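Local structure of uncharacterized protein (Danio rerio, 5HBA) at residues A[4-9]-A[50-55]; A[22-27]-A[122-127]; A[30-35]-A[44-49]; A[54-57]-A[61-64]; A[64-69]-A[92-97]. The protein probably serves as the A chain of complement C1q, whose trimeric globular heads recognise targets and thereby start the classical complement pathway. All coordinates share one frame; numbering follows the deposited sequence.

Interaction 1: residues A[4-9]-A[50-55]; sequences PAFSVL and YYFVFH
The phenol oxygen of Tyr50 gives its hydrogen bond to the backbone, pairing with the carbonyl of Val46, and it also lies 3.6 Å from CG of Pro4. That proline comes to the tyrosine at the edge of the ring, its CB lying 3.8 Å from CE2 of Tyr50, and the two side chains meet at about a right angle. One strand period further on, the same pattern is repeated with two phenylalanines. CE2 of Phe6 approaches CE1 of Phe52 at 3.8 Å, with CE1 of Phe52 at the edge of the Phe6 ring, near its plane. Phe6 holds CG between its backbone N and carbonyl carbon (chi1 74°), and the end of the ring thereby comes nearer Phe52 than its CB does. The backbones themselves are too far apart to bond: CA of Phe6 is 9.4 Å from CA of Phe52, because strand 120-133 runs between them and pairs with both. Phe42 meets both phenylalanine rings and Tyr50 as well, while Phe126 stands edge-to-face with Phe6. Aromatic side chains reaching over an intervening strand from its two neighbours, to fill the interior of a beta sandwich, fit the jelly-roll fold of the C1q and TNF families.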
# COMPACT_ATOMS: atom_id res chain seq x y z
N PRO A 4 -10.41 6.74 -14.60
CA PRO A 4 -9.60 5.52 -14.52
C PRO A 4 -9.42 4.99 -13.10
O PRO A 4 -9.05 5.76 -12.20
CB PRO A 4 -8.25 5.97 -15.07
CG PRO A 4 -8.60 7.05 -16.06
CD PRO A 4 -9.77 7.77 -15.44
N ALA A 5 -9.68 3.70 -12.93
CA ALA A 5 -9.54 2.98 -11.67
C ALA A 5 -9.54 1.51 -12.00
O ALA A 5 -10.49 1.02 -12.63
CB ALA A 5 -10.70 3.29 -10.73
N PHE A 6 -8.50 0.79 -11.59
CA PHE A 6 -8.42 -0.64 -11.88
C PHE A 6 -7.89 -1.46 -10.71
O PHE A 6 -7.16 -0.96 -9.84
CB PHE A 6 -7.56 -0.91 -13.12
CG PHE A 6 -6.09 -0.74 -12.88
CD1 PHE A 6 -5.32 -1.80 -12.40
CD2 PHE A 6 -5.47 0.47 -13.14
CE1 PHE A 6 -3.96 -1.64 -12.16
CE2 PHE A 6 -4.10 0.64 -12.91
CZ PHE A 6 -3.35 -0.42 -12.41
N SER A 7 -8.24 -2.74 -10.73
CA SER A 7 -7.73 -3.72 -9.79
C SER A 7 -7.66 -5.05 -10.53
O SER A 7 -8.70 -5.59 -10.96
CB SER A 7 -8.65 -3.82 -8.58
OG SER A 7 -8.13 -4.75 -7.65
N VAL A 8 -6.44 -5.56 -10.70
CA VAL A 8 -6.24 -6.81 -11.44
C VAL A 8 -5.51 -7.84 -10.59
O VAL A 8 -4.64 -7.49 -9.78
CB VAL A 8 -5.48 -6.57 -12.78
CG1 VAL A 8 -6.37 -5.80 -13.75
CG2 VAL A 8 -4.17 -5.79 -12.52
N LEU A 9 -5.88 -9.11 -10.76
CA LEU A 9 -5.37 -10.19 -9.93
C LEU A 9 -4.66 -11.26 -10.74
O LEU A 9 -5.10 -11.65 -11.83
CB LEU A 9 -6.53 -10.83 -9.14
CG LEU A 9 -6.36 -12.18 -8.44
CD1 LEU A 9 -5.39 -12.12 -7.27
CD2 LEU A 9 -7.71 -12.72 -7.99
N TYR A 50 -1.49 9.91 -11.20
CA TYR A 50 -2.11 8.63 -10.85
C TYR A 50 -1.50 8.04 -9.59
O TYR A 50 -0.35 8.32 -9.27
CB TYR A 50 -1.88 7.63 -11.99
CG TYR A 50 -2.76 7.83 -13.19
CD1 TYR A 50 -2.47 8.80 -14.14
CD2 TYR A 50 -3.88 7.02 -13.38
CE1 TYR A 50 -3.28 8.97 -15.26
CE2 TYR A 50 -4.70 7.18 -14.49
CZ TYR A 50 -4.40 8.16 -15.42
OH TYR A 50 -5.21 8.30 -16.51
N TYR A 51 -2.27 7.20 -8.90
CA TYR A 51 -1.69 6.37 -7.85
C TYR A 51 -1.66 4.90 -8.30
O TYR A 51 -2.65 4.38 -8.82
CB TYR A 51 -2.46 6.51 -6.53
CG TYR A 51 -1.92 5.63 -5.43
CD1 TYR A 51 -0.65 5.85 -4.91
CD2 TYR A 51 -2.66 4.56 -4.92
CE1 TYR A 51 -0.14 5.05 -3.91
CE2 TYR A 51 -2.15 3.76 -3.92
CZ TYR A 51 -0.90 4.01 -3.42
OH TYR A 51 -0.39 3.21 -2.43
N PHE A 52 -0.52 4.25 -8.09
CA PHE A 52 -0.38 2.82 -8.39
C PHE A 52 0.14 2.09 -7.15
O PHE A 52 0.97 2.63 -6.41
CB PHE A 52 0.62 2.61 -9.54
CG PHE A 52 0.15 3.13 -10.86
CD1 PHE A 52 -0.59 2.32 -11.72
CD2 PHE A 52 0.48 4.42 -11.27
CE1 PHE A 52 -1.02 2.80 -12.96
CE2 PHE A 52 0.06 4.90 -12.51
CZ PHE A 52 -0.70 4.09 -13.35
N VAL A 53 -0.33 0.87 -6.93
CA VAL A 53 0.13 0.06 -5.81
C VAL A 53 -0.04 -1.41 -6.15
O VAL A 53 -1.01 -1.79 -6.83
CB VAL A 53 -0.60 0.43 -4.48
CG1 VAL A 53 -2.05 -0.02 -4.51
CG2 VAL A 53 0.12 -0.17 -3.27
N PHE A 54 0.91 -2.23 -5.72
CA PHE A 54 0.78 -3.67 -5.90
C PHE A 54 1.02 -4.42 -4.59
O PHE A 54 1.69 -3.91 -3.68
CB PHE A 54 1.73 -4.18 -6.99
CG PHE A 54 3.18 -4.06 -6.62
CD1 PHE A 54 3.82 -5.08 -5.91
CD2 PHE A 54 3.90 -2.93 -6.96
CE1 PHE A 54 5.14 -4.97 -5.55
CE2 PHE A 54 5.25 -2.81 -6.60
CZ PHE A 54 5.86 -3.84 -5.90
N HIS A 55 0.50 -5.65 -4.51
CA HIS A 55 0.76 -6.54 -3.37
C HIS A 55 1.00 -7.92 -3.94
O HIS A 55 0.13 -8.48 -4.64
CB HIS A 55 -0.45 -6.60 -2.41
CG HIS A 55 -1.02 -5.26 -2.05
ND1 HIS A 55 -0.46 -4.42 -1.11
CD2 HIS A 55 -2.14 -4.62 -2.50
CE1 HIS A 55 -1.18 -3.33 -1.01
NE2 HIS A 55 -2.20 -3.41 -1.83

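Interaction 2: residues A[22-27]-A[122-127]; sequences VTFNDK and LYAVFN
Val22 and Phe24, on the chain leading into strand 26-30, contribute to the apolar interior of the sandwich, lying against Leu122, Ala124 and Phe126 of the 122-127 segment. Phe24 does most of the work. Its CZ sits 3.5 Å from CB of Phe126, the two side chains meeting at a slant, and its CE2 comes to 4.2 Å from CB of Ala124. The carbonyl oxygen of Ala124 lies at the ring's edge, near its plane, 4.1 Å from CE2 of Phe24. Over one face of the same ring is CG1 of Val22, displaced toward the rim. In this C1q-type jelly roll, strand 5-10 pairs with both 26-30 and 120-133, and a classic beta bulge puts Asn25 and Asp26 together opposite Leu9, just after Phe24. Val22 straddles CD2 of Leu122 with both methyls, CG2 at 3.7 Å and CG1 at 3.9 Å. With CG of Phe126 anti to the backbone N (chi1 -171°), the ring of Phe126 runs on past Phe24, its CD2 3.9 Å from CZ of Phe24. Ile37 and Ile106 also pack on Phe24, and Phe54 touches Phe126 from strand 48-59.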
# COMPACT_ATOMS: atom_id res chain seq x y z
N VAL A 22 4.34 -8.53 -15.50
CA VAL A 22 3.45 -9.51 -14.89
C VAL A 22 2.12 -9.47 -15.61
O VAL A 22 1.55 -8.38 -15.80
CB VAL A 22 3.20 -9.20 -13.40
CG1 VAL A 22 2.22 -10.24 -12.80
CG2 VAL A 22 4.51 -9.18 -12.62
N THR A 23 1.62 -10.64 -16.01
CA THR A 23 0.29 -10.71 -16.61
C THR A 23 -0.72 -11.24 -15.58
O THR A 23 -0.33 -11.85 -14.57
CB THR A 23 0.28 -11.54 -17.93
OG1 THR A 23 0.67 -12.89 -17.65
CG2 THR A 23 1.26 -10.94 -18.96
N PHE A 24 -2.01 -10.99 -15.81
CA PHE A 24 -3.03 -11.26 -14.80
C PHE A 24 -4.18 -12.08 -15.40
O PHE A 24 -4.45 -11.96 -16.59
CB PHE A 24 -3.56 -9.93 -14.24
CG PHE A 24 -2.49 -9.04 -13.63
CD1 PHE A 24 -1.75 -8.17 -14.43
CD2 PHE A 24 -2.22 -9.07 -12.27
CE1 PHE A 24 -0.76 -7.36 -13.88
CE2 PHE A 24 -1.23 -8.26 -11.71
CZ PHE A 24 -0.49 -7.40 -12.51
N ASN A 25 -4.85 -12.90 -14.60
CA ASN A 25 -5.95 -13.72 -15.12
C ASN A 25 -7.33 -13.38 -14.55
O ASN A 25 -8.31 -14.09 -14.81
CB ASN A 25 -5.66 -15.23 -14.97
CG ASN A 25 -5.52 -15.65 -13.52
OD1 ASN A 25 -4.99 -14.91 -12.68
ND2 ASN A 25 -5.97 -16.86 -13.22
N ASP A 26 -7.42 -12.29 -13.79
CA ASP A 26 -8.71 -11.85 -13.26
C ASP A 26 -8.76 -10.33 -13.15
O ASP A 26 -7.89 -9.72 -12.53
CB ASP A 26 -8.98 -12.49 -11.89
CG ASP A 26 -10.44 -12.39 -11.47
OD1 ASP A 26 -11.19 -11.57 -12.07
OD2 ASP A 26 -10.85 -13.13 -10.55
N LYS A 27 -9.77 -9.73 -13.76
CA LYS A 27 -9.95 -8.28 -13.68
C LYS A 27 -11.07 -7.96 -12.70
O LYS A 27 -12.24 -8.26 -12.95
CB LYS A 27 -10.22 -7.69 -15.08
CG LYS A 27 -10.26 -6.17 -15.14
CD LYS A 27 -10.67 -5.67 -16.54
CE LYS A 27 -9.54 -5.82 -17.54
NZ LYS A 27 -9.55 -4.70 -18.56
N LEU A 122 3.63 -16.59 -9.08
CA LEU A 122 3.52 -15.29 -8.43
C LEU A 122 2.07 -14.90 -8.22
O LEU A 122 1.29 -14.81 -9.17
CB LEU A 122 4.22 -14.22 -9.26
CG LEU A 122 4.10 -12.75 -8.81
CD1 LEU A 122 5.00 -12.47 -7.61
CD2 LEU A 122 4.44 -11.82 -9.98
N TYR A 123 1.70 -14.66 -6.96
CA TYR A 123 0.39 -14.14 -6.64
C TYR A 123 0.52 -12.63 -6.63
O TYR A 123 1.45 -12.10 -6.03
CB TYR A 123 -0.02 -14.63 -5.26
CG TYR A 123 -1.35 -14.11 -4.76
CD1 TYR A 123 -2.55 -14.72 -5.13
CD2 TYR A 123 -1.40 -13.03 -3.87
CE1 TYR A 123 -3.77 -14.26 -4.64
CE2 TYR A 123 -2.61 -12.56 -3.39
CZ TYR A 123 -3.78 -13.17 -3.78
OH TYR A 123 -4.98 -12.71 -3.30
N ALA A 124 -0.37 -11.93 -7.33
CA ALA A 124 -0.24 -10.47 -7.39
C ALA A 124 -1.57 -9.75 -7.53
O ALA A 124 -2.42 -10.16 -8.32
CB ALA A 124 0.73 -10.07 -8.52
N VAL A 125 -1.74 -8.68 -6.76
CA VAL A 125 -2.85 -7.75 -6.92
C VAL A 125 -2.25 -6.40 -7.29
O VAL A 125 -1.38 -5.88 -6.58
CB VAL A 125 -3.70 -7.63 -5.62
CG1 VAL A 125 -4.82 -6.62 -5.80
CG2 VAL A 125 -4.30 -8.99 -5.23
N PHE A 126 -2.67 -5.84 -8.43
CA PHE A 126 -2.11 -4.58 -8.92
C PHE A 126 -3.28 -3.62 -9.02
O PHE A 126 -4.28 -3.91 -9.69
CB PHE A 126 -1.49 -4.82 -10.31
CG PHE A 126 -0.70 -3.65 -10.85
CD1 PHE A 126 -0.20 -2.65 -10.01
CD2 PHE A 126 -0.44 -3.56 -12.22
CE1 PHE A 126 0.54 -1.59 -10.53
CE2 PHE A 126 0.31 -2.50 -12.74
CZ PHE A 126 0.79 -1.51 -11.89
N ASN A 127 -3.15 -2.47 -8.35
CA ASN A 127 -4.23 -1.49 -8.27
C ASN A 127 -3.79 -0.10 -8.72
O ASN A 127 -2.62 0.27 -8.58
CB ASN A 127 -4.75 -1.39 -6.84
CG ASN A 127 -5.20 -2.72 -6.29
OD1 ASN A 127 -5.95 -3.45 -6.95
ND2 ASN A 127 -4.74 -3.06 -5.09

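Interaction 3: residues A[30-35]-A[44-49]; sequences DANDDF and CKVPGV
The ammonium of Lys45 is held by two successive carbonyls. NZ of Lys45 donates to O of Asn32 at 2.7 Å, nearly end-on to the carbonyl (C=O...N angle 166°), and more loosely to O of Asp33 at 3.2 Å, approaching well above that carbonyl's plane. A third, longer attraction joins NZ of Lys45 to OD1 of Asp34, a salt bridge of 3.9 Å. The lysine gets there by lying along the carboxylate: CG and CE of Lys45 both lie 3.4 Å from OD1 of Asp34. A bend at chi3 (-145°) keeps CE beside that oxygen, and NZ runs on from there to the two carbonyls. The Asp34 carboxylate is itself held from other directions. ND2 of Asn32 makes weak hydrogen bonds to both its oxygens, and water 1 links OD2 of Asp34 to the backbone, accepting from N of Val46 at 2.8 Å. Behind this, Asp30 shapes the loop. It opens a type I turn to Asp33, and its carboxylate takes N of Asp34 on OD1 at 2.9 Å and N of Phe35 on OD2, both on the syn side. OD2 of Asp30 also has a salt bridge to Lys27. With two carbonyl oxygens and a carboxylate around one ammonium, Lys45 is likely to stay protonated, and its charge would in turn favour an ionised Asp34 despite that residue's burial.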
# COMPACT_ATOMS: atom_id res chain seq x y z
N ASP A 30 -11.97 -2.21 -13.63
CA ASP A 30 -11.26 -1.40 -14.60
C ASP A 30 -12.19 -0.36 -15.22
O ASP A 30 -12.69 -0.52 -16.30
CB ASP A 30 -10.59 -2.26 -15.65
CG ASP A 30 -9.77 -1.46 -16.63
OD1 ASP A 30 -9.69 -0.27 -16.52
OD2 ASP A 30 -9.21 -2.04 -17.51
N ALA A 31 -12.45 0.77 -14.59
CA ALA A 31 -13.51 1.65 -15.03
C ALA A 31 -13.45 2.20 -16.46
O ALA A 31 -14.46 2.27 -17.16
CB ALA A 31 -13.70 2.77 -14.06
N ASN A 32 -12.27 2.58 -16.88
CA ASN A 32 -12.07 3.22 -18.17
C ASN A 32 -11.50 2.25 -19.20
O ASN A 32 -11.10 2.67 -20.28
CB ASN A 32 -11.14 4.42 -18.00
CG ASN A 32 -11.27 5.42 -19.13
OD1 ASN A 32 -12.38 5.75 -19.54
ND2 ASN A 32 -10.14 5.89 -19.63
N ASP A 33 -11.48 0.96 -18.86
CA ASP A 33 -10.89 -0.07 -19.72
C ASP A 33 -9.46 0.31 -20.12
O ASP A 33 -9.10 0.32 -21.30
CB ASP A 33 -11.76 -0.33 -20.96
CG ASP A 33 -11.36 -1.58 -21.73
OD1 ASP A 33 -10.80 -2.52 -21.12
OD2 ASP A 33 -11.60 -1.63 -22.95
N ASP A 34 -8.64 0.62 -19.11
CA ASP A 34 -7.29 1.09 -19.32
C ASP A 34 -6.24 -0.01 -19.17
O ASP A 34 -5.07 0.20 -19.50
CB ASP A 34 -6.96 2.18 -18.29
CG ASP A 34 -7.57 3.52 -18.64
OD1 ASP A 34 -7.66 3.85 -19.83
OD2 ASP A 34 -7.94 4.25 -17.70
N PHE A 35 -6.66 -1.16 -18.65
CA PHE A 35 -5.71 -2.23 -18.37
C PHE A 35 -5.90 -3.45 -19.27
O PHE A 35 -7.01 -3.96 -19.42
CB PHE A 35 -5.81 -2.67 -16.91
CG PHE A 35 -4.53 -3.26 -16.38
CD1 PHE A 35 -4.18 -4.57 -16.67
CD2 PHE A 35 -3.66 -2.48 -15.63
CE1 PHE A 35 -2.99 -5.10 -16.20
CE2 PHE A 35 -2.47 -3.00 -15.16
CZ PHE A 35 -2.13 -4.31 -15.45
N CYS A 44 -2.16 4.69 -20.27
CA CYS A 44 -2.85 5.95 -20.01
C CYS A 44 -3.65 6.45 -21.22
O CYS A 44 -3.09 6.65 -22.30
CB CYS A 44 -1.82 7.00 -19.58
SG CYS A 44 -2.51 8.62 -19.15
N LYS A 45 -4.95 6.65 -21.03
CA LYS A 45 -5.79 7.34 -22.01
C LYS A 45 -6.04 8.77 -21.54
O LYS A 45 -6.10 9.70 -22.34
CB LYS A 45 -7.14 6.63 -22.18
CG LYS A 45 -7.11 5.30 -22.90
CD LYS A 45 -8.55 4.83 -23.15
CE LYS A 45 -8.67 3.33 -23.06
NZ LYS A 45 -10.07 2.95 -22.74
N VAL A 46 -6.20 8.93 -20.22
CA VAL A 46 -6.44 10.24 -19.62
C VAL A 46 -5.18 10.78 -18.95
O VAL A 46 -4.75 10.27 -17.91
CB VAL A 46 -7.54 10.15 -18.54
CG1 VAL A 46 -7.76 11.50 -17.88
CG2 VAL A 46 -8.83 9.62 -19.15
N PRO A 47 -4.57 11.83 -19.53
CA PRO A 47 -3.34 12.42 -18.99
C PRO A 47 -3.58 12.98 -17.59
O PRO A 47 -4.61 13.62 -17.36
CB PRO A 47 -3.04 13.57 -19.96
CG PRO A 47 -3.81 13.22 -21.22
CD PRO A 47 -5.04 12.54 -20.74
N GLY A 48 -2.65 12.75 -16.67
CA GLY A 48 -2.83 13.24 -15.32
C GLY A 48 -1.91 12.59 -14.29
O GLY A 48 -0.91 11.95 -14.64
N VAL A 49 -2.27 12.76 -13.03
CA VAL A 49 -1.48 12.24 -11.93
C VAL A 49 -2.21 11.01 -11.36
O VAL A 49 -3.42 11.07 -11.10
CB VAL A 49 -1.27 13.31 -10.85
CG1 VAL A 49 -0.56 12.73 -9.64
CG2 VAL A 49 -0.45 14.46 -11.44
O HOH W 1 -6.13 6.75 -18.42

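Interaction 4: residues A[54-57]-A[61-64]; sequences FHAS and RLCL
Phe54, Ala56, Leu62 and Leu64 all direct their side chains into the gap between two strands running at 151° to each other, their axes 8.3 Å apart. Leu64 fits between the first two. Its CD1 comes to 3.5 Å from CB of Ala56, a close approach for two methyl carbons, and to 3.7 Å from CE1 of Phe54. The Phe54 ring is set obliquely to Leu64. With CG between its backbone N and carbonyl carbon (chi1 67°), Phe54 presents CE1 and CZ to Leu64, whose CB lies near both. Leu62 lies instead against the backbone of 56-57: its CD2 is 3.3 Å from O of Ala56 and 3.6 Å from CA of Ser57. The two strands belong to different sheets, 54-57 to the one containing 120-133 and 62-64 to the one containing 103-109, and only a short turn joins them. Between the two leucines, Cys63 carries the disulfide to Cys79. CD1 of Leu64 thus meets the Ala56 methyl, while CD2 of Leu62 meets the Ala56 carbonyl. No hydrogen bond crosses the contact, so it rests on dispersion between side chains and on a methyl lying against a carbonyl oxygen.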
# COMPACT_ATOMS: atom_id res chain seq x y z
N PHE A 54 0.91 -2.23 -5.72
CA PHE A 54 0.78 -3.67 -5.90
C PHE A 54 1.02 -4.42 -4.59
O PHE A 54 1.69 -3.91 -3.68
CB PHE A 54 1.73 -4.18 -6.99
CG PHE A 54 3.18 -4.06 -6.62
CD1 PHE A 54 3.82 -5.08 -5.91
CD2 PHE A 54 3.90 -2.93 -6.96
CE1 PHE A 54 5.14 -4.97 -5.55
CE2 PHE A 54 5.25 -2.81 -6.60
CZ PHE A 54 5.86 -3.84 -5.90
N HIS A 55 0.50 -5.65 -4.51
CA HIS A 55 0.76 -6.54 -3.37
C HIS A 55 1.00 -7.92 -3.94
O HIS A 55 0.13 -8.48 -4.64
CB HIS A 55 -0.45 -6.60 -2.41
CG HIS A 55 -1.02 -5.26 -2.05
ND1 HIS A 55 -0.46 -4.42 -1.11
CD2 HIS A 55 -2.14 -4.62 -2.50
CE1 HIS A 55 -1.18 -3.33 -1.01
NE2 HIS A 55 -2.20 -3.41 -1.83
N ALA A 56 2.16 -8.49 -3.66
CA ALA A 56 2.54 -9.72 -4.36
C ALA A 56 3.36 -10.68 -3.51
O ALA A 56 4.16 -10.24 -2.67
CB ALA A 56 3.29 -9.38 -5.66
N SER A 57 3.18 -11.98 -3.74
CA SER A 57 3.94 -13.00 -3.05
C SER A 57 4.42 -14.13 -3.95
O SER A 57 3.74 -14.53 -4.91
CB SER A 57 3.20 -13.58 -1.83
OG SER A 57 1.85 -13.86 -2.10
N ARG A 61 12.77 -15.54 -2.12
CA ARG A 61 13.07 -14.15 -2.45
C ARG A 61 12.15 -13.60 -3.55
O ARG A 61 11.95 -14.24 -4.58
CB ARG A 61 14.54 -14.01 -2.89
CG ARG A 61 14.97 -12.57 -3.17
CD ARG A 61 15.78 -12.46 -4.45
NE ARG A 61 15.01 -12.91 -5.60
CZ ARG A 61 15.42 -13.82 -6.48
NH1 ARG A 61 14.63 -14.18 -7.49
NH2 ARG A 61 16.63 -14.37 -6.37
N LEU A 62 11.57 -12.43 -3.30
CA LEU A 62 10.71 -11.77 -4.28
C LEU A 62 11.13 -10.33 -4.49
O LEU A 62 11.13 -9.52 -3.55
CB LEU A 62 9.23 -11.82 -3.87
CG LEU A 62 8.26 -11.08 -4.81
CD1 LEU A 62 8.39 -11.55 -6.26
CD2 LEU A 62 6.82 -11.22 -4.34
N CYS A 63 11.51 -10.02 -5.72
CA CYS A 63 11.85 -8.66 -6.13
C CYS A 63 10.94 -8.24 -7.28
O CYS A 63 10.79 -8.97 -8.27
CB CYS A 63 13.31 -8.60 -6.57
SG CYS A 63 14.49 -8.44 -5.21
N LEU A 64 10.33 -7.07 -7.15
CA LEU A 64 9.49 -6.51 -8.20
C LEU A 64 9.85 -5.06 -8.46
O LEU A 64 10.19 -4.29 -7.54
CB LEU A 64 8.01 -6.63 -7.83
CG LEU A 64 7.40 -8.03 -7.95
CD1 LEU A 64 6.24 -8.16 -7.01
CD2 LEU A 64 6.91 -8.30 -9.38

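Interaction 5: residues A[64-69]-A[92-97]; sequences LRLKST and GGAVLT
This is a face-to-face apolar contact between the two sheets of the sandwich, made by a single leucine, Leu66, laid against Gly93, Ala94 and Leu96. All three contacts are made by one methyl. CD2 of Leu66 is 4.0 Å from CB of Ala94, 4.1 Å from CA of Gly93 and 4.4 Å from CD1 of Leu96, spacings that amount to easy rather than tight packing. A chi1 of 175° sends CG of Leu66 out from the backbone, and chi2 of 72° turns CD2 to the facing strand. There it lies against main chain as much as side chain, for N of Ala94 is also 4.0 Å from CD2 of Leu66. Gly93 presents bare backbone, and its backbone angles would press a CB against the carbonyl oxygen of Gly92, so the conformation is one for glycine. The axes of strands 64-68 and 92-97 run 7.7 Å apart and only 24° from parallel, although each is antiparallel to its own neighbours: 62-68 lies between 103-109 and 75-80, while 87-98 pairs with 48-59. Strand 92-97 also borders the third subunit, where the carbonyl of Gly93 accepts from ND2 of Asn127 of that neighbouring chain and the carbonyl of Val95 bonds to Ser29 OG of the same chain. A strand with one side in its own core and the other against a neighbouring subunit suits the trimeric jelly-roll assembly of C1q globular heads.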
# COMPACT_ATOMS: atom_id res chain seq x y z
N LEU A 64 10.33 -7.07 -7.15
CA LEU A 64 9.49 -6.51 -8.20
C LEU A 64 9.85 -5.06 -8.46
O LEU A 64 10.19 -4.29 -7.54
CB LEU A 64 8.01 -6.63 -7.83
CG LEU A 64 7.40 -8.03 -7.95
CD1 LEU A 64 6.24 -8.16 -7.01
CD2 LEU A 64 6.91 -8.30 -9.38
N ARG A 65 9.80 -4.67 -9.74
CA ARG A 65 9.99 -3.28 -10.10
C ARG A 65 8.66 -2.70 -10.55
O ARG A 65 7.90 -3.37 -11.25
CB ARG A 65 11.00 -3.15 -11.24
CG ARG A 65 12.43 -3.37 -10.84
CD ARG A 65 13.40 -2.88 -11.92
NE ARG A 65 14.78 -3.11 -11.50
CZ ARG A 65 15.50 -4.17 -11.86
NH1 ARG A 65 14.99 -5.08 -12.68
NH2 ARG A 65 16.75 -4.31 -11.42
N LEU A 66 8.38 -1.47 -10.15
CA LEU A 66 7.29 -0.72 -10.78
C LEU A 66 7.94 0.12 -11.88
O LEU A 66 8.87 0.88 -11.61
CB LEU A 66 6.58 0.18 -9.77
CG LEU A 66 5.49 1.11 -10.32
CD1 LEU A 66 4.22 0.31 -10.71
CD2 LEU A 66 5.17 2.16 -9.27
N LYS A 67 7.45 -0.02 -13.11
CA LYS A 67 8.09 0.63 -14.25
C LYS A 67 7.10 1.44 -15.09
O LYS A 67 5.89 1.19 -15.04
CB LYS A 67 8.78 -0.42 -15.15
CG LYS A 67 10.02 -1.09 -14.53
CD LYS A 67 10.77 -1.98 -15.54
CE LYS A 67 11.79 -1.20 -16.38
NZ LYS A 67 12.98 -0.77 -15.56
N SER A 68 7.61 2.42 -15.84
CA SER A 68 6.78 3.18 -16.79
C SER A 68 7.55 3.54 -18.06
O SER A 68 8.79 3.58 -18.05
CB SER A 68 6.29 4.49 -16.16
OG SER A 68 7.36 5.43 -16.09
N THR A 69 6.83 3.82 -19.15
CA THR A 69 7.47 4.37 -20.34
C THR A 69 7.31 5.88 -20.40
O THR A 69 7.50 6.48 -21.46
CB THR A 69 6.90 3.79 -21.65
OG1 THR A 69 5.48 3.93 -21.66
CG2 THR A 69 7.27 2.32 -21.79
N GLY A 92 4.41 -2.25 -2.93
CA GLY A 92 5.13 -1.09 -3.42
C GLY A 92 4.18 -0.27 -4.27
O GLY A 92 3.09 -0.74 -4.61
N GLY A 93 4.59 0.93 -4.63
CA GLY A 93 3.75 1.78 -5.44
C GLY A 93 4.20 3.21 -5.39
O GLY A 93 5.15 3.56 -4.67
N ALA A 94 3.54 4.06 -6.18
CA ALA A 94 3.98 5.45 -6.32
C ALA A 94 2.88 6.34 -6.87
O ALA A 94 1.93 5.85 -7.47
CB ALA A 94 5.22 5.53 -7.21
N VAL A 95 3.02 7.64 -6.65
CA VAL A 95 2.21 8.63 -7.35
C VAL A 95 2.98 9.11 -8.58
O VAL A 95 4.09 9.66 -8.47
CB VAL A 95 1.84 9.83 -6.45
CG1 VAL A 95 1.32 10.98 -7.30
CG2 VAL A 95 0.78 9.41 -5.45
N LEU A 96 2.41 8.88 -9.76
CA LEU A 96 3.11 9.17 -11.02
C LEU A 96 2.32 10.13 -11.91
O LEU A 96 1.09 10.06 -11.98
CB LEU A 96 3.35 7.87 -11.79
CG LEU A 96 4.12 6.75 -11.08
CD1 LEU A 96 4.20 5.51 -11.99
CD2 LEU A 96 5.50 7.22 -10.70
N THR A 97 3.04 10.99 -12.62
CA THR A 97 2.45 11.86 -13.64
C THR A 97 2.60 11.17 -14.99
O THR A 97 3.72 10.83 -15.38
CB THR A 97 3.19 13.21 -13.71
OG1 THR A 97 3.26 13.79 -12.41
CG2 THR A 97 2.47 14.17 -14.64

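Overall arrangement
All five contacts lie within one C1q domain. Strand 48-59 threads three of them: interaction 3 reaches its start, interaction 1 its middle and interaction 4 its far part, so the centres of interactions 3 and 4 are about 24 Å apart, on opposite sides of the chain's centre. Interactions 4 and 5 share Leu64 on strand 62-68 and tie the second sheet to the first. Along the chain, interactions 3, 4 and 5 are nested within the loop closed by interaction 2, whose segments alternate with those of interaction 1. Interactions 1 and 2, centres about 10 Å apart, meet where Val53 O faces Asn127 N. Chain start and end are thus brought together in one sheet, which also faces the neighbouring subunits.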